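Local coordinates for GDP-L-fucose synthase (Campylobacter jejuni subsp. jejuni serotype O:2, PDB 7M13), which binds NADPH and makes GDP-D-glycero-L-gluco-heptose for the capsular polysaccharide, as a member of the fucose synthase branch of the epimerase/dehydratase family, at residues Asn121-Glu126 / Arg317-Ser322. Sequence-based numbering, arbitrary orientation.
Sequences NPLKEE and RLMDCS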
loop_
_atom_site.group_PDB
_atom_site.type_symbol
_atom_site.label_atom_id
_atom_site.label_comp_id
_atom_site.label_asym_id
_atom_site.label_seq_id
_atom_site.Cartn_x
_atom_site.Cartn_y
_atom_site.Cartn_z
ATOM N N ASN B 121 -20.656 10.078 -5.361
ATOM C CA ASN B 121 -20.393 10.572 -6.729
ATOM C C ASN B 121 -20.834 12.021 -6.823
ATOM O O ASN B 121 -21.862 12.407 -6.240
ATOM C CB ASN B 121 -21.144 9.751 -7.764
ATOM C CG ASN B 121 -20.635 8.340 -7.881
ATOM O OD1 ASN B 121 -19.449 8.133 -8.100
ATOM N ND2 ASN B 121 -21.539 7.376 -7.777
ATOM N N PRO B 122 -20.127 12.854 -7.604
ATOM C CA PRO B 122 -18.905 12.455 -8.299
ATOM C C PRO B 122 -17.731 12.391 -7.320
ATOM O O PRO B 122 -17.651 13.156 -6.374
ATOM C CB PRO B 122 -18.744 13.540 -9.356
ATOM C CG PRO B 122 -19.324 14.775 -8.672
ATOM C CD PRO B 122 -20.504 14.248 -7.894
ATOM N N LEU B 123 -16.792 11.480 -7.597
ATOM C CA LEU B 123 -15.674 11.195 -6.669
ATOM C C LEU B 123 -14.618 12.282 -6.739
ATOM O O LEU B 123 -14.059 12.534 -7.835
ATOM C CB LEU B 123 -15.050 9.855 -7.058
ATOM C CG LEU B 123 -15.976 8.661 -6.959
ATOM C CD1 LEU B 123 -15.420 7.496 -7.764
ATOM C CD2 LEU B 123 -16.176 8.291 -5.493
ATOM N N LYS B 124 -14.337 12.933 -5.617
ATOM C CA LYS B 124 -13.252 13.909 -5.474
ATOM C C LYS B 124 -11.973 13.164 -5.119
ATOM O O LYS B 124 -12.027 12.150 -4.424
ATOM C CB LYS B 124 -13.637 14.899 -4.390
ATOM C CG LYS B 124 -14.850 15.763 -4.703
ATOM C CD LYS B 124 -15.058 16.856 -3.657
ATOM C CE LYS B 124 -13.981 17.910 -3.601
ATOM N NZ LYS B 124 -14.252 18.927 -2.553
ATOM N N GLU B 125 -10.857 13.779 -5.441
ATOM C CA GLU B 125 -9.524 13.192 -5.122
ATOM C C GLU B 125 -9.444 12.960 -3.610
ATOM O O GLU B 125 -8.797 11.983 -3.178
ATOM C CB GLU B 125 -8.464 14.107 -5.698
ATOM C CG GLU B 125 -8.372 14.037 -7.209
ATOM C CD GLU B 125 -9.220 15.026 -8.008
ATOM O OE1 GLU B 125 -10.100 15.719 -7.382
ATOM O OE2 GLU B 125 -9.008 15.155 -9.248
ATOM N N GLU B 126 -10.014 13.855 -2.819
ATOM C CA GLU B 126 -9.921 13.850 -1.356
ATOM C C GLU B 126 -10.704 12.699 -0.758
ATOM O O GLU B 126 -10.598 12.539 0.469
ATOM C CB GLU B 126 -10.447 15.164 -0.774
ATOM C CG GLU B 126 -9.595 16.369 -1.105
ATOM C CD GLU B 126 -9.948 17.100 -2.399
ATOM O OE1 GLU B 126 -9.423 18.236 -2.553
ATOM O OE2 GLU B 126 -10.725 16.560 -3.257
ATOM N N ARG B 317 -20.154 4.878 -10.615
ATOM C CA ARG B 317 -18.843 5.516 -10.345
ATOM C C ARG B 317 -18.649 6.604 -11.379
ATOM O O ARG B 317 -18.700 6.297 -12.576
ATOM C CB ARG B 317 -17.634 4.569 -10.448
ATOM C CG ARG B 317 -17.746 3.338 -9.576
ATOM C CD ARG B 317 -17.678 3.803 -8.136
ATOM N NE ARG B 317 -16.352 3.601 -7.607
ATOM C CZ ARG B 317 -16.030 3.790 -6.337
ATOM N NH1 ARG B 317 -14.814 3.473 -5.937
ATOM N NH2 ARG B 317 -16.909 4.291 -5.489
ATOM N N LEU B 318 -18.387 7.823 -10.934
ATOM C CA LEU B 318 -18.156 8.960 -11.837
ATOM C C LEU B 318 -17.130 9.844 -11.160
ATOM O O LEU B 318 -17.398 10.247 -10.005
ATOM C CB LEU B 318 -19.485 9.720 -12.005
ATOM C CG LEU B 318 -19.395 11.073 -12.699
ATOM C CD1 LEU B 318 -18.852 10.927 -14.099
ATOM C CD2 LEU B 318 -20.757 11.751 -12.708
ATOM N N MET B 319 -16.064 10.186 -11.868
ATOM C CA MET B 319 -15.050 11.128 -11.333
ATOM C C MET B 319 -15.574 12.561 -11.315
ATOM O O MET B 319 -16.158 13.010 -12.302
ATOM C CB MET B 319 -13.772 11.114 -12.161
ATOM C CG MET B 319 -12.984 9.822 -12.138
ATOM S SD MET B 319 -12.780 9.149 -10.491
ATOM C CE MET B 319 -11.565 7.894 -10.897
ATOM N N ASP B 320 -15.233 13.315 -10.284
ATOM C CA ASP B 320 -15.261 14.792 -10.299
ATOM C C ASP B 320 -13.970 15.233 -10.984
ATOM O O ASP B 320 -12.899 14.912 -10.430
ATOM C CB ASP B 320 -15.380 15.323 -8.874
ATOM C CG ASP B 320 -15.616 16.821 -8.819
ATOM O OD1 ASP B 320 -15.150 17.522 -9.731
ATOM O OD2 ASP B 320 -16.301 17.277 -7.900
ATOM N N CYS B 321 -14.065 15.822 -12.171
ATOM C CA CYS B 321 -12.897 16.276 -12.955
ATOM C C CYS B 321 -12.670 17.775 -12.790
ATOM O O CYS B 321 -11.990 18.385 -13.636
ATOM C CB CYS B 321 -13.067 15.874 -14.403
ATOM S SG CYS B 321 -12.921 14.076 -14.622
ATOM N N SER B 322 -13.212 18.401 -11.755
ATOM C CA SER B 322 -13.004 19.853 -11.520
ATOM C C SER B 322 -11.510 20.199 -11.436
ATOM O O SER B 322 -11.069 21.245 -11.955
ATOM C CB SER B 322 -13.751 20.331 -10.293
ATOM O OG SER B 322 -15.143 20.082 -10.426
HETATM O O HOH W 1 -19.099 6.079 -5.928
HETATM O O HOH W 2 -11.687 17.090 -9.123
#
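Asp320 OD1 is gripped by two donors of Ser322: OG at 2.7 Å, on the syn lone pair, and the backbone N at 2.9 Å, nearly along the C-O axis. The second bond defines an Asx turn leading into helix 322-326, and with CG anti to the backbone N (chi1 -172°) the carboxylate lies alongside the ring of Pro122. There the two CB atoms, Pro122 and Asp320, meet at 3.8 Å.

The backbones join through Leu123, which bonds to both neighbours of Met319. Leu123 N donates to Leu318 O over 2.8 Å, nearly straight (164°) and in the carbonyl plane; Asp320 N donates to Leu123 O, also at 2.8 Å (161°), but from above that carbonyl's plane. A further clamp comes from Asn121, whose OD1 receives Leu318 N at 3.0 Å from well above the amide plane and is bridged by a water to Arg317 NH2, while ND2 reaches Asp316 O.

Leu123 CD1 sits 3.9 Å over the centre of one face of the Arg317 guanidinium. That group's rotation is fixed by bonds to the carbonyls of Pro116, Gly112 and Tyr115. Another water links Glu125 OE1 with Asp320 O; OE2 of Glu125 takes the Asn278 N-H.

Met319 turns inward, its side chain about 7 Å from the bound NADP and similarly far from that of Ser111, predicted to matter for catalysis. One residue bonded to both flanks of its partner is the mark of an isolated parallel beta bridge, here fastening a late loop to the one following strand 105-111 of the Rossmann sheet, near the cofactor site.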